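PDB 6OAW: WYL1 from Ruminococcus sp., which probably modulates the RNA-guided effector nuclease of a Type VI-D CRISPR-Cas system, acting as an accessory protein that carries a WYL domain. Local coordinates for residues R220-P225 with K250-D255; I109-L114 with L150-K155; L71-D76 with I95-D100; S56-S61 with R182-D187. All blocks are in the same frame, centred on the assembly; numbering follows the deposited sequence.

Contact 1. Residues R220-P225 with K250-D255; sequences RIRLIP and KEFKAD
Two flat groups organise this contact, the Phe252 ring and the Arg222 guanidinium. Over one face of the ring lies Ile224 CD1, 18° off the ring normal and displaced toward the rim, a CH-pi contact in which CD1 comes within 3.8 Å of Phe252 CD1. The guanidinium receives Phe252 CZ over the centre of one of its faces, 3.7 Å above the plane. Because the two planes are 63° apart, the phenyl leans its far corner onto the arginine and is not stacked on it. The arginine chain bends at chi3 (-71°), which turns one face of the guanidinium toward Phe252 CZ, while Arg222 CB packs 3.7 Å from Phe252 CZ. Phenylalanine suits this place because a broad apolar ring can meet a methyl on its face while a corner rests on the flat cation. The charge itself is answered by salt bridges from Arg222 NE to Asp244 and from NH1 to Glu275, which probably fix the rotation of the guanidinium; Phe206 adds a cation-pi contact. In the antiparallel sheet, expected to be the Sm-like barrel of the WYL domain, strand 237-243 pairs with both strand 219-230 and strand 253-258, and Phe252 reaches past it just before the latter begins.

Contact 2. Residues I109-L114 with L150-K155; sequences IIKSYL and LYYENK
Lys111 and Tyr152 reach toward each other from two helices and meet near their ends, the lysine chain slanting across the phenol. Extended beyond CG, Lys111 carries its ammonium to the tyrosine oxygen, where Lys111 NZ gives Tyr152 OH a weak hydrogen bond of 3.3 Å. The methylenes follow the same path: Lys111 CE is 3.7 Å from Tyr152 OH, and Lys111 CD stands 4.2 Å from Tyr152 CE1, neither over the face nor at the edge of the ring. A long aliphatic chain with a charged end fits a partly exposed site of this kind, and NZ has its stronger partner in Glu108, a salt bridge one turn earlier on its own helix. Tyr152 is steadied from within its own segment. Tyr151 CD2 sits over the centre of one face of its ring, 3.6 Å above the plane, while Tyr152 CE2 lies in the plane of the Tyr151 ring at its edge. Leu150 occupies the N-cap position of this short helix. Between helices 104-122 and 151-156 runs helix 92-96, whose Ile95 touches both Lys111 and Tyr152; beyond, Ile110, Tyr113 and Leu114 turn to helix 104-122 of the second subunit.

Contact 3. Residues L71-D76 with I95-D100; sequences LKYKSD and IEEIDD
A 3.0 Å hydrogen bond from Ser75 N to Lys72 O closes the type I beta turn that brings Tyr73 and Lys74, its two central residues, against Glu96 and Glu97. The turn follows the end of helix 55-71, and the two glutamates lie at and just beyond helix 92-96. Tyr73 and Glu96 carry the contact, Glu96 with the larger share. With CG anti to the backbone N (chi1 176°), the Tyr73 ring lies along the glutamates: Glu96 CB meets the ring edge near its plane, 3.9 Å from Tyr73 CD2, and the Glu96 chain runs past in the opposite direction, its carboxylate nearly coplanar with the ring at 13°. Tyrosine fits this partly exposed place because its carbon skeleton can lie against aliphatic methylenes. Glu97 presents its methylenes to the phenol oxygen, Glu97 CG being 3.9 Å from Tyr73 OH, and its carboxylate is turned almost perpendicular to the ring. Glu96 OE1 is buried here without a partner, while OE2 lies close to the carboxylate of Glu92; together these could raise the pKa of Glu96. Lys74 NZ remains 6.6 Å from Asp100 OD2, opposite charges that do not touch. Across the contact, Lys74 N approaches Glu96 OE1 only to 3.8 Å, too long for a hydrogen bond.

Contact 4. Residues S56-S61 with R182-D187; sequences SSFLTS and RLIFAD
Helix 55-71 passes a break between two helices, Ser61 CA standing 6.5 Å from Ile184 CA just before Phe185 (phi -108°, psi 28°) leaves helical geometry. At this approach the carbonyl oxygens of Ser61 and Leu183 face the same hydroxyl: Ser65 OG, one turn further along, lies within hydrogen-bonding reach of both, its single hydrogen shared between them or given to one. The side-chain contact is apolar. Phe58 points its ring at Ile184 from an angle that puts Ile184 CD1 at the ring edge near its plane, 3.8 Å from Phe58 CZ, with Ile184 CG1 behind it at 4.1 Å from the same CZ. Having CG anti to the backbone N (chi1 -171°) swings the phenyl from the flank of its helix toward the isoleucine, and the long CG1-CD1 branch of Ile184 reaches out to meet it. Ser61, small and at the closest approach, lets the backbones come near; Ser61 OG turns back to give Ser57 O a 3.2 Å hydrogen bond from above the carbonyl plane. Phe43 of helix 30-44 packs on both Phe58 and Ile184, and Tyr172 of helix 161-172 touches Leu183 and Ile184, so four helical elements converge here.

Contacts 2 and 3 are direct neighbours, their centres about 13 Å apart. Ile95 of the 95-100 segment lies between them, its CG1 3.7 Å from Tyr152 CG, and Ile98 CD1 packs 3.7 Å from Leu114 CD1. Both contacts also reach the second subunit, so this end of the chain combines helix packing with dimer contact. Along the chain both fall between the two segments of contact 4, whose centre is about 26 Å from that of contact 2 and about 23 Å from that of contact 3. Contact 1 follows all three in sequence and lies in the beta-rich part: its centre is about 27 Å from that of contact 4 and about 46 Å from that of contact 2, on the opposite side of the chain's centre.

Contact 1. Residues R220-P225 with K250-D255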
loop_
_atom_site.group_PDB
_atom_site.type_symbol
_atom_site.label_atom_id
_atom_site.label_comp_id
_atom_site.label_asym_id
_atom_site.label_seq_id
_atom_site.Cartn_x
_atom_site.Cartn_y
_atom_site.Cartn_z
ATOM N N ARG B 220 -15.586 -2.909 -31.466
ATOM C CA ARG B 220 -15.497 -1.457 -31.762
ATOM C C ARG B 220 -16.808 -0.801 -31.323
ATOM O O ARG B 220 -17.846 -1.074 -31.953
ATOM C CB ARG B 220 -15.217 -1.203 -33.248
ATOM C CG ARG B 220 -15.087 0.273 -33.621
ATOM C CD ARG B 220 -13.990 0.597 -34.634
ATOM N NE ARG B 220 -14.359 1.520 -35.717
ATOM C CZ ARG B 220 -13.748 2.676 -36.008
ATOM N NH1 ARG B 220 -12.707 3.104 -35.304
ATOM N NH2 ARG B 220 -14.167 3.386 -37.038
ATOM N N ILE B 221 -16.747 0.022 -30.271
ATOM C CA ILE B 221 -17.908 0.728 -29.653
ATOM C C ILE B 221 -17.652 2.236 -29.714
ATOM O O ILE B 221 -16.527 2.644 -30.080
ATOM C CB ILE B 221 -18.153 0.236 -28.216
ATOM C CG1 ILE B 221 -17.007 0.588 -27.268
ATOM C CG2 ILE B 221 -18.427 -1.255 -28.214
ATOM C CD1 ILE B 221 -17.325 0.316 -25.805
ATOM N N ARG B 222 -18.674 3.022 -29.380
ATOM C CA ARG B 222 -18.610 4.500 -29.294
ATOM C C ARG B 222 -18.720 4.893 -27.822
ATOM O O ARG B 222 -19.628 4.382 -27.134
ATOM C CB ARG B 222 -19.697 5.121 -30.168
ATOM C CG ARG B 222 -19.495 4.851 -31.652
ATOM C CD ARG B 222 -20.492 5.591 -32.517
ATOM N NE ARG B 222 -21.804 4.992 -32.352
ATOM C CZ ARG B 222 -22.961 5.624 -32.547
ATOM N NH1 ARG B 222 -22.988 6.901 -32.893
ATOM N NH2 ARG B 222 -24.097 4.974 -32.372
ATOM N N LEU B 223 -17.777 5.717 -27.352
ATOM C CA LEU B 223 -17.727 6.223 -25.960
ATOM C C LEU B 223 -17.869 7.736 -25.971
ATOM O O LEU B 223 -17.234 8.380 -26.808
ATOM C CB LEU B 223 -16.386 5.871 -25.329
ATOM C CG LEU B 223 -16.050 4.388 -25.261
ATOM C CD1 LEU B 223 -14.658 4.214 -24.685
ATOM C CD2 LEU B 223 -17.075 3.633 -24.430
ATOM N N ILE B 224 -18.636 8.262 -25.020
ATOM C CA ILE B 224 -18.632 9.696 -24.619
ATOM C C ILE B 224 -18.033 9.737 -23.220
ATOM O O ILE B 224 -18.732 9.455 -22.251
ATOM C CB ILE B 224 -20.043 10.314 -24.679
ATOM C CG1 ILE B 224 -20.735 10.054 -26.024
ATOM C CG2 ILE B 224 -19.950 11.808 -24.371
ATOM C CD1 ILE B 224 -22.190 10.456 -26.063
ATOM N N PRO B 225 -16.712 9.981 -23.081
ATOM C CA PRO B 225 -16.048 9.933 -21.781
ATOM C C PRO B 225 -16.649 10.938 -20.797
ATOM O O PRO B 225 -17.028 11.999 -21.229
ATOM C CB PRO B 225 -14.599 10.340 -22.084
ATOM C CG PRO B 225 -14.431 10.030 -23.554
ATOM C CD PRO B 225 -15.783 10.336 -24.164
ATOM N N LYS B 250 -27.249 1.148 -31.086
ATOM C CA LYS B 250 -28.559 1.844 -31.240
ATOM C C LYS B 250 -28.579 3.155 -30.424
ATOM O O LYS B 250 -29.077 4.139 -30.977
ATOM C CB LYS B 250 -29.720 0.903 -30.884
ATOM N N GLU B 251 -28.080 3.188 -29.178
ATOM C CA GLU B 251 -28.207 4.388 -28.300
ATOM C C GLU B 251 -27.165 4.366 -27.183
ATOM O O GLU B 251 -26.650 3.283 -26.827
ATOM C CB GLU B 251 -29.599 4.496 -27.661
ATOM C CG GLU B 251 -29.903 3.380 -26.665
ATOM C CD GLU B 251 -31.269 3.439 -25.991
ATOM O OE1 GLU B 251 -31.984 4.421 -26.199
ATOM O OE2 GLU B 251 -31.600 2.505 -25.240
ATOM N N PHE B 252 -26.903 5.545 -26.624
ATOM C CA PHE B 252 -25.868 5.798 -25.596
ATOM C C PHE B 252 -26.471 5.605 -24.209
ATOM O O PHE B 252 -27.499 6.218 -23.954
ATOM C CB PHE B 252 -25.266 7.188 -25.810
ATOM C CG PHE B 252 -24.312 7.219 -26.975
ATOM C CD1 PHE B 252 -23.000 6.790 -26.822
ATOM C CD2 PHE B 252 -24.747 7.600 -28.236
ATOM C CE1 PHE B 252 -22.137 6.784 -27.907
ATOM C CE2 PHE B 252 -23.876 7.605 -29.315
ATOM C CZ PHE B 252 -22.576 7.190 -29.147
ATOM N N LYS B 253 -25.819 4.793 -23.359
ATOM C CA LYS B 253 -26.180 4.580 -21.928
ATOM C C LYS B 253 -24.916 4.690 -21.064
ATOM O O LYS B 253 -23.816 4.286 -21.513
ATOM C CB LYS B 253 -26.847 3.216 -21.710
ATOM N N ALA B 254 -25.070 5.219 -19.858
ATOM C CA ALA B 254 -24.001 5.316 -18.846
ATOM C C ALA B 254 -23.382 3.931 -18.632
ATOM O O ALA B 254 -24.122 2.931 -18.600
ATOM C CB ALA B 254 -24.547 5.854 -17.556
ATOM N N ASP B 255 -22.061 3.876 -18.497
ATOM C CA ASP B 255 -21.343 2.625 -18.165
ATOM C C ASP B 255 -19.989 2.966 -17.546
ATOM O O ASP B 255 -19.611 4.180 -17.499
ATOM C CB ASP B 255 -21.224 1.735 -19.400
ATOM C CG ASP B 255 -21.340 0.259 -19.101
ATOM O OD1 ASP B 255 -20.875 -0.166 -18.015
ATOM O OD2 ASP B 255 -21.907 -0.460 -19.949
#

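Contact 2. Residues I109-L114 with L150-K155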
loop_
_atom_site.group_PDB
_atom_site.type_symbol
_atom_site.label_atom_id
_atom_site.label_comp_id
_atom_site.label_asym_id
_atom_site.label_seq_id
_atom_site.Cartn_x
_atom_site.Cartn_y
_atom_site.Cartn_z
ATOM N N ILE B 109 16.768 29.432 -3.168
ATOM C CA ILE B 109 17.040 28.785 -1.858
ATOM C C ILE B 109 16.171 27.529 -1.707
ATOM O O ILE B 109 16.685 26.506 -1.219
ATOM C CB ILE B 109 16.885 29.799 -0.723
ATOM C CG1 ILE B 109 18.044 30.808 -0.786
ATOM C CG2 ILE B 109 16.812 29.096 0.622
ATOM C CD1 ILE B 109 17.763 32.096 -0.083
ATOM N N ILE B 110 14.919 27.565 -2.155
ATOM C CA ILE B 110 14.025 26.389 -2.021
ATOM C C ILE B 110 14.541 25.305 -2.973
ATOM O O ILE B 110 14.576 24.130 -2.568
ATOM C CB ILE B 110 12.547 26.694 -2.333
ATOM C CG1 ILE B 110 11.970 27.862 -1.535
ATOM C CG2 ILE B 110 11.741 25.414 -2.152
ATOM C CD1 ILE B 110 11.768 27.567 -0.096
ATOM N N LYS B 111 14.814 25.681 -4.221
ATOM C CA LYS B 111 15.387 24.787 -5.260
ATOM C C LYS B 111 16.613 24.047 -4.705
ATOM O O LYS B 111 16.613 22.827 -4.791
ATOM C CB LYS B 111 15.782 25.547 -6.521
ATOM C CG LYS B 111 14.663 25.867 -7.508
ATOM C CD LYS B 111 15.293 26.215 -8.865
ATOM C CE LYS B 111 14.436 27.104 -9.744
ATOM N NZ LYS B 111 15.265 27.630 -10.854
ATOM N N SER B 112 17.590 24.736 -4.109
ATOM C CA SER B 112 18.790 24.085 -3.517
ATOM C C SER B 112 18.381 23.144 -2.373
ATOM O O SER B 112 18.968 22.069 -2.273
ATOM C CB SER B 112 19.810 25.085 -3.042
ATOM O OG SER B 112 20.150 25.945 -4.096
ATOM N N TYR B 113 17.455 23.554 -1.508
ATOM C CA TYR B 113 16.961 22.705 -0.398
ATOM C C TYR B 113 16.384 21.405 -0.971
ATOM O O TYR B 113 16.644 20.347 -0.379
ATOM C CB TYR B 113 15.916 23.429 0.464
ATOM C CG TYR B 113 15.028 22.517 1.281
ATOM C CD1 TYR B 113 15.449 22.025 2.512
ATOM C CD2 TYR B 113 13.781 22.111 0.830
ATOM C CE1 TYR B 113 14.656 21.187 3.282
ATOM C CE2 TYR B 113 12.981 21.259 1.581
ATOM C CZ TYR B 113 13.407 20.811 2.825
ATOM O OH TYR B 113 12.652 19.920 3.557
ATOM N N LEU B 114 15.592 21.480 -2.050
ATOM C CA LEU B 114 14.965 20.286 -2.682
ATOM C C LEU B 114 16.036 19.394 -3.347
ATOM O O LEU B 114 15.983 18.155 -3.207
ATOM C CB LEU B 114 13.931 20.720 -3.729
ATOM C CG LEU B 114 12.554 21.118 -3.204
ATOM C CD1 LEU B 114 11.713 21.719 -4.320
ATOM C CD2 LEU B 114 11.817 19.925 -2.613
ATOM N N LEU B 150 16.300 17.168 -18.877
ATOM C CA LEU B 150 16.421 16.449 -17.576
ATOM C C LEU B 150 17.369 17.237 -16.660
ATOM O O LEU B 150 18.168 16.607 -15.920
ATOM C CB LEU B 150 16.950 15.035 -17.858
ATOM C CG LEU B 150 15.902 14.056 -18.395
ATOM C CD1 LEU B 150 16.549 12.767 -18.894
ATOM C CD2 LEU B 150 14.871 13.752 -17.323
ATOM N N TYR B 151 17.327 18.566 -16.755
ATOM C CA TYR B 151 18.271 19.475 -16.060
ATOM C C TYR B 151 18.403 19.073 -14.580
ATOM O O TYR B 151 19.514 18.837 -14.111
ATOM C CB TYR B 151 17.814 20.927 -16.253
ATOM C CG TYR B 151 18.716 21.974 -15.647
ATOM C CD1 TYR B 151 19.995 22.210 -16.132
ATOM C CD2 TYR B 151 18.272 22.739 -14.578
ATOM C CE1 TYR B 151 20.816 23.160 -15.547
ATOM C CE2 TYR B 151 19.073 23.692 -13.984
ATOM C CZ TYR B 151 20.349 23.905 -14.472
ATOM O OH TYR B 151 21.127 24.839 -13.855
ATOM N N TYR B 152 17.288 19.002 -13.852
ATOM C CA TYR B 152 17.286 18.827 -12.378
ATOM C C TYR B 152 17.603 17.373 -12.016
ATOM O O TYR B 152 18.202 17.145 -10.957
ATOM C CB TYR B 152 15.965 19.312 -11.784
ATOM C CG TYR B 152 15.757 20.791 -11.963
ATOM C CD1 TYR B 152 16.497 21.712 -11.240
ATOM C CD2 TYR B 152 14.848 21.270 -12.887
ATOM C CE1 TYR B 152 16.318 23.082 -11.414
ATOM C CE2 TYR B 152 14.677 22.628 -13.095
ATOM C CZ TYR B 152 15.406 23.541 -12.355
ATOM O OH TYR B 152 15.173 24.872 -12.580
ATOM N N GLU B 153 17.211 16.414 -12.856
ATOM C CA GLU B 153 17.514 14.979 -12.633
ATOM C C GLU B 153 19.037 14.782 -12.707
ATOM O O GLU B 153 19.602 14.102 -11.836
ATOM C CB GLU B 153 16.733 14.122 -13.634
ATOM C CG GLU B 153 15.237 14.093 -13.354
ATOM C CD GLU B 153 14.417 15.259 -13.899
ATOM O OE1 GLU B 153 14.983 16.051 -14.684
ATOM O OE2 GLU B 153 13.191 15.367 -13.558
ATOM N N ASN B 154 19.687 15.409 -13.677
ATOM C CA ASN B 154 21.168 15.346 -13.862
ATOM C C ASN B 154 21.879 15.812 -12.578
ATOM O O ASN B 154 22.904 15.198 -12.205
ATOM C CB ASN B 154 21.603 16.127 -15.105
ATOM C CG ASN B 154 21.461 15.306 -16.367
ATOM O OD1 ASN B 154 22.161 14.319 -16.530
ATOM N ND2 ASN B 154 20.553 15.688 -17.249
ATOM N N LYS B 155 21.335 16.827 -11.905
ATOM C CA LYS B 155 21.914 17.398 -10.665
ATOM C C LYS B 155 21.622 16.475 -9.482
ATOM O O LYS B 155 22.556 16.161 -8.732
ATOM C CB LYS B 155 21.361 18.801 -10.400
ATOM C CG LYS B 155 21.964 19.930 -11.239
ATOM C CD LYS B 155 21.348 21.275 -10.867
ATOM C CE LYS B 155 21.702 22.397 -11.818
ATOM N NZ LYS B 155 22.573 23.395 -11.166
#

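Contact 3. Residues L71-D76 with I95-D100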
loop_
_atom_site.group_PDB
_atom_site.type_symbol
_atom_site.label_atom_id
_atom_site.label_comp_id
_atom_site.label_asym_id
_atom_site.label_seq_id
_atom_site.Cartn_x
_atom_site.Cartn_y
_atom_site.Cartn_z
ATOM N N LEU B 71 7.596 16.427 -17.234
ATOM C CA LEU B 71 8.076 17.446 -18.205
ATOM C C LEU B 71 6.953 18.454 -18.484
ATOM O O LEU B 71 7.255 19.635 -18.653
ATOM C CB LEU B 71 8.522 16.749 -19.499
ATOM C CG LEU B 71 8.955 17.681 -20.630
ATOM C CD1 LEU B 71 10.284 18.356 -20.281
ATOM C CD2 LEU B 71 9.041 16.947 -21.958
ATOM N N LYS B 72 5.707 18.003 -18.552
ATOM C CA LYS B 72 4.574 18.833 -19.023
ATOM C C LYS B 72 3.734 19.302 -17.828
ATOM O O LYS B 72 2.626 19.794 -18.061
ATOM C CB LYS B 72 3.758 18.022 -20.034
ATOM C CG LYS B 72 4.517 17.630 -21.293
ATOM C CD LYS B 72 4.682 18.784 -22.235
ATOM C CE LYS B 72 5.317 18.398 -23.552
ATOM N NZ LYS B 72 5.841 19.586 -24.266
ATOM N N TYR B 73 4.245 19.187 -16.603
ATOM C CA TYR B 73 3.497 19.511 -15.362
ATOM C C TYR B 73 2.919 20.929 -15.414
ATOM O O TYR B 73 1.761 21.119 -15.003
ATOM C CB TYR B 73 4.383 19.342 -14.129
ATOM C CG TYR B 73 3.745 19.746 -12.824
ATOM C CD1 TYR B 73 2.760 18.971 -12.251
ATOM C CD2 TYR B 73 4.152 20.879 -12.145
ATOM C CE1 TYR B 73 2.193 19.316 -11.035
ATOM C CE2 TYR B 73 3.590 21.247 -10.927
ATOM C CZ TYR B 73 2.620 20.446 -10.365
ATOM O OH TYR B 73 2.055 20.768 -9.170
ATOM N N LYS B 74 3.672 21.902 -15.916
ATOM C CA LYS B 74 3.218 23.323 -15.983
ATOM C C LYS B 74 3.020 23.723 -17.455
ATOM O O LYS B 74 3.073 24.921 -17.776
ATOM C CB LYS B 74 4.225 24.240 -15.270
ATOM C CG LYS B 74 3.611 25.296 -14.347
ATOM C CD LYS B 74 2.689 24.747 -13.253
ATOM C CE LYS B 74 2.301 25.767 -12.195
ATOM N NZ LYS B 74 1.737 25.125 -10.983
ATOM N N SER B 75 2.806 22.759 -18.332
ATOM C CA SER B 75 2.575 22.987 -19.773
ATOM C C SER B 75 1.168 23.565 -19.986
ATOM O O SER B 75 0.275 23.351 -19.127
ATOM C CB SER B 75 2.818 21.703 -20.528
ATOM O OG SER B 75 2.019 21.626 -21.689
ATOM N N ASP B 76 0.978 24.266 -21.104
ATOM C CA ASP B 76 -0.329 24.815 -21.553
ATOM C C ASP B 76 -1.329 23.671 -21.730
ATOM O O ASP B 76 -2.536 23.924 -21.573
ATOM C CB ASP B 76 -0.183 25.608 -22.856
ATOM C CG ASP B 76 0.203 27.062 -22.619
ATOM O OD1 ASP B 76 0.681 27.364 -21.509
ATOM O OD2 ASP B 76 -0.011 27.884 -23.530
ATOM N N ILE B 95 10.288 21.075 -8.879
ATOM C CA ILE B 95 10.803 22.468 -8.996
ATOM C C ILE B 95 9.644 23.377 -9.405
ATOM O O ILE B 95 9.457 24.393 -8.741
ATOM C CB ILE B 95 11.990 22.561 -9.964
ATOM C CG1 ILE B 95 13.130 21.658 -9.495
ATOM C CG2 ILE B 95 12.436 24.002 -10.163
ATOM C CD1 ILE B 95 13.626 21.922 -8.089
ATOM N N GLU B 96 8.862 22.997 -10.407
ATOM C CA GLU B 96 7.742 23.821 -10.930
ATOM C C GLU B 96 6.614 23.962 -9.897
ATOM O O GLU B 96 5.888 24.952 -9.965
ATOM C CB GLU B 96 7.294 23.256 -12.269
ATOM C CG GLU B 96 8.313 23.589 -13.355
ATOM C CD GLU B 96 8.171 22.859 -14.663
ATOM O OE1 GLU B 96 7.334 21.926 -14.733
ATOM O OE2 GLU B 96 8.904 23.224 -15.598
ATOM N N GLU B 97 6.492 23.033 -8.956
ATOM C CA GLU B 97 5.467 23.066 -7.894
ATOM C C GLU B 97 5.786 24.178 -6.883
ATOM O O GLU B 97 4.893 24.601 -6.182
ATOM C CB GLU B 97 5.424 21.703 -7.197
ATOM C CG GLU B 97 4.367 21.592 -6.127
ATOM C CD GLU B 97 4.333 20.225 -5.461
ATOM O OE1 GLU B 97 5.383 19.764 -4.990
ATOM O OE2 GLU B 97 3.253 19.621 -5.421
ATOM N N ILE B 98 7.033 24.620 -6.773
ATOM C CA ILE B 98 7.409 25.681 -5.797
ATOM C C ILE B 98 6.492 26.906 -5.995
ATOM O O ILE B 98 6.334 27.388 -7.123
ATOM C CB ILE B 98 8.892 26.029 -5.927
ATOM C CG1 ILE B 98 9.768 24.820 -5.601
ATOM C CG2 ILE B 98 9.234 27.252 -5.060
ATOM C CD1 ILE B 98 11.241 25.043 -5.936
ATOM N N ASP B 99 5.898 27.384 -4.916
ATOM C CA ASP B 99 5.026 28.588 -4.896
ATOM C C ASP B 99 5.558 29.647 -5.884
ATOM O O ASP B 99 6.622 30.284 -5.661
ATOM C CB ASP B 99 4.900 29.058 -3.449
ATOM C CG ASP B 99 4.156 30.362 -3.281
ATOM O OD1 ASP B 99 3.577 30.815 -4.296
ATOM O OD2 ASP B 99 4.243 30.945 -2.158
ATOM N N ASP B 100 4.796 29.850 -6.941
ATOM C CA ASP B 100 5.077 30.787 -8.053
ATOM C C ASP B 100 5.169 32.235 -7.539
ATOM O O ASP B 100 5.849 33.031 -8.207
ATOM C CB ASP B 100 3.976 30.614 -9.098
ATOM C CG ASP B 100 4.194 31.360 -10.384
ATOM O OD1 ASP B 100 5.356 31.720 -10.686
ATOM O OD2 ASP B 100 3.175 31.569 -11.067
#

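Contact 4. Residues S56-S61 with R182-D187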
loop_
_atom_site.group_PDB
_atom_site.type_symbol
_atom_site.label_atom_id
_atom_site.label_comp_id
_atom_site.label_asym_id
_atom_site.label_seq_id
_atom_site.Cartn_x
_atom_site.Cartn_y
_atom_site.Cartn_z
ATOM N N SER B 56 12.514 -4.467 -21.535
ATOM C CA SER B 56 13.037 -3.149 -21.960
ATOM C C SER B 56 11.859 -2.254 -22.372
ATOM O O SER B 56 11.788 -1.091 -21.932
ATOM C CB SER B 56 14.066 -3.287 -23.069
ATOM O OG SER B 56 15.287 -3.837 -22.576
ATOM N N SER B 57 10.967 -2.777 -23.199
ATOM C CA SER B 57 9.783 -2.049 -23.711
ATOM C C SER B 57 8.895 -1.662 -22.521
ATOM O O SER B 57 8.445 -0.512 -22.458
ATOM C CB SER B 57 9.051 -2.891 -24.745
ATOM O OG SER B 57 7.671 -2.553 -24.804
ATOM N N PHE B 58 8.676 -2.587 -21.589
ATOM C CA PHE B 58 7.797 -2.353 -20.426
ATOM C C PHE B 58 8.436 -1.250 -19.554
ATOM O O PHE B 58 7.735 -0.310 -19.163
ATOM C CB PHE B 58 7.513 -3.672 -19.709
ATOM C CG PHE B 58 6.451 -3.549 -18.654
ATOM C CD1 PHE B 58 5.123 -3.447 -19.008
ATOM C CD2 PHE B 58 6.779 -3.478 -17.313
ATOM C CE1 PHE B 58 4.133 -3.278 -18.049
ATOM C CE2 PHE B 58 5.793 -3.321 -16.354
ATOM C CZ PHE B 58 4.466 -3.245 -16.723
ATOM N N LEU B 59 9.742 -1.339 -19.278
ATOM C CA LEU B 59 10.464 -0.343 -18.449
ATOM C C LEU B 59 10.445 0.999 -19.182
ATOM O O LEU B 59 10.369 2.046 -18.518
ATOM C CB LEU B 59 11.904 -0.798 -18.183
ATOM C CG LEU B 59 12.062 -1.995 -17.250
ATOM C CD1 LEU B 59 13.492 -2.475 -17.237
ATOM C CD2 LEU B 59 11.606 -1.660 -15.847
ATOM N N THR B 60 10.511 0.959 -20.513
ATOM C CA THR B 60 10.512 2.169 -21.361
ATOM C C THR B 60 9.142 2.859 -21.293
ATOM O O THR B 60 9.130 4.105 -21.188
ATOM C CB THR B 60 11.010 1.838 -22.765
ATOM O OG1 THR B 60 12.366 1.428 -22.575
ATOM C CG2 THR B 60 10.922 3.022 -23.698
ATOM N N SER B 61 8.041 2.112 -21.358
ATOM C CA SER B 61 6.662 2.646 -21.216
ATOM C C SER B 61 6.535 3.355 -19.870
ATOM O O SER B 61 5.931 4.435 -19.820
ATOM C CB SER B 61 5.630 1.558 -21.311
ATOM O OG SER B 61 5.620 1.006 -22.601
ATOM N N ARG B 182 -2.115 3.438 -14.209
ATOM C CA ARG B 182 -2.307 4.696 -14.985
ATOM C C ARG B 182 -1.017 5.030 -15.726
ATOM O O ARG B 182 -1.106 5.554 -16.823
ATOM C CB ARG B 182 -2.785 5.849 -14.103
ATOM C CG ARG B 182 -4.114 5.572 -13.422
ATOM C CD ARG B 182 -4.877 6.848 -13.151
ATOM N NE ARG B 182 -4.335 7.586 -12.016
ATOM C CZ ARG B 182 -4.511 7.253 -10.736
ATOM N NH1 ARG B 182 -5.202 6.179 -10.419
ATOM N NH2 ARG B 182 -3.974 7.979 -9.777
ATOM N N LEU B 183 0.146 4.710 -15.170
ATOM C CA LEU B 183 1.429 4.845 -15.900
ATOM C C LEU B 183 1.444 3.879 -17.092
ATOM O O LEU B 183 1.801 4.318 -18.204
ATOM C CB LEU B 183 2.599 4.570 -14.952
ATOM C CG LEU B 183 2.888 5.673 -13.945
ATOM C CD1 LEU B 183 3.983 5.244 -12.976
ATOM C CD2 LEU B 183 3.272 6.966 -14.659
ATOM N N ILE B 184 1.037 2.630 -16.897
ATOM C CA ILE B 184 1.106 1.594 -17.973
ATOM C C ILE B 184 0.153 1.963 -19.110
ATOM O O ILE B 184 0.509 1.692 -20.256
ATOM C CB ILE B 184 0.775 0.199 -17.419
ATOM C CG1 ILE B 184 1.748 -0.215 -16.317
ATOM C CG2 ILE B 184 0.695 -0.838 -18.528
ATOM C CD1 ILE B 184 1.279 -1.471 -15.577
ATOM N N PHE B 185 -1.029 2.501 -18.805
ATOM C CA PHE B 185 -2.091 2.767 -19.804
ATOM C C PHE B 185 -2.198 4.276 -20.032
ATOM O O PHE B 185 -3.304 4.781 -20.362
ATOM C CB PHE B 185 -3.402 2.120 -19.353
ATOM C CG PHE B 185 -3.422 0.626 -19.534
ATOM C CD1 PHE B 185 -3.696 0.069 -20.775
ATOM C CD2 PHE B 185 -3.188 -0.217 -18.466
ATOM C CE1 PHE B 185 -3.739 -1.312 -20.944
ATOM C CE2 PHE B 185 -3.200 -1.593 -18.632
ATOM C CZ PHE B 185 -3.464 -2.140 -19.872
ATOM N N ALA B 186 -1.095 4.985 -19.845
ATOM C CA ALA B 186 -1.041 6.459 -19.965
ATOM C C ALA B 186 -1.591 6.898 -21.324
ATOM O O ALA B 186 -2.305 7.920 -21.374
ATOM C CB ALA B 186 0.361 6.935 -19.780
ATOM N N ASP B 187 -1.262 6.164 -22.391
ATOM C CA ASP B 187 -1.639 6.534 -23.780
ATOM C C ASP B 187 -3.172 6.561 -23.840
ATOM O O ASP B 187 -3.699 7.573 -24.325
ATOM C CB ASP B 187 -0.938 5.653 -24.826
ATOM C CG ASP B 187 0.584 5.826 -24.969
ATOM O OD1 ASP B 187 1.188 6.689 -24.275
ATOM O OD2 ASP B 187 1.177 5.091 -25.791
#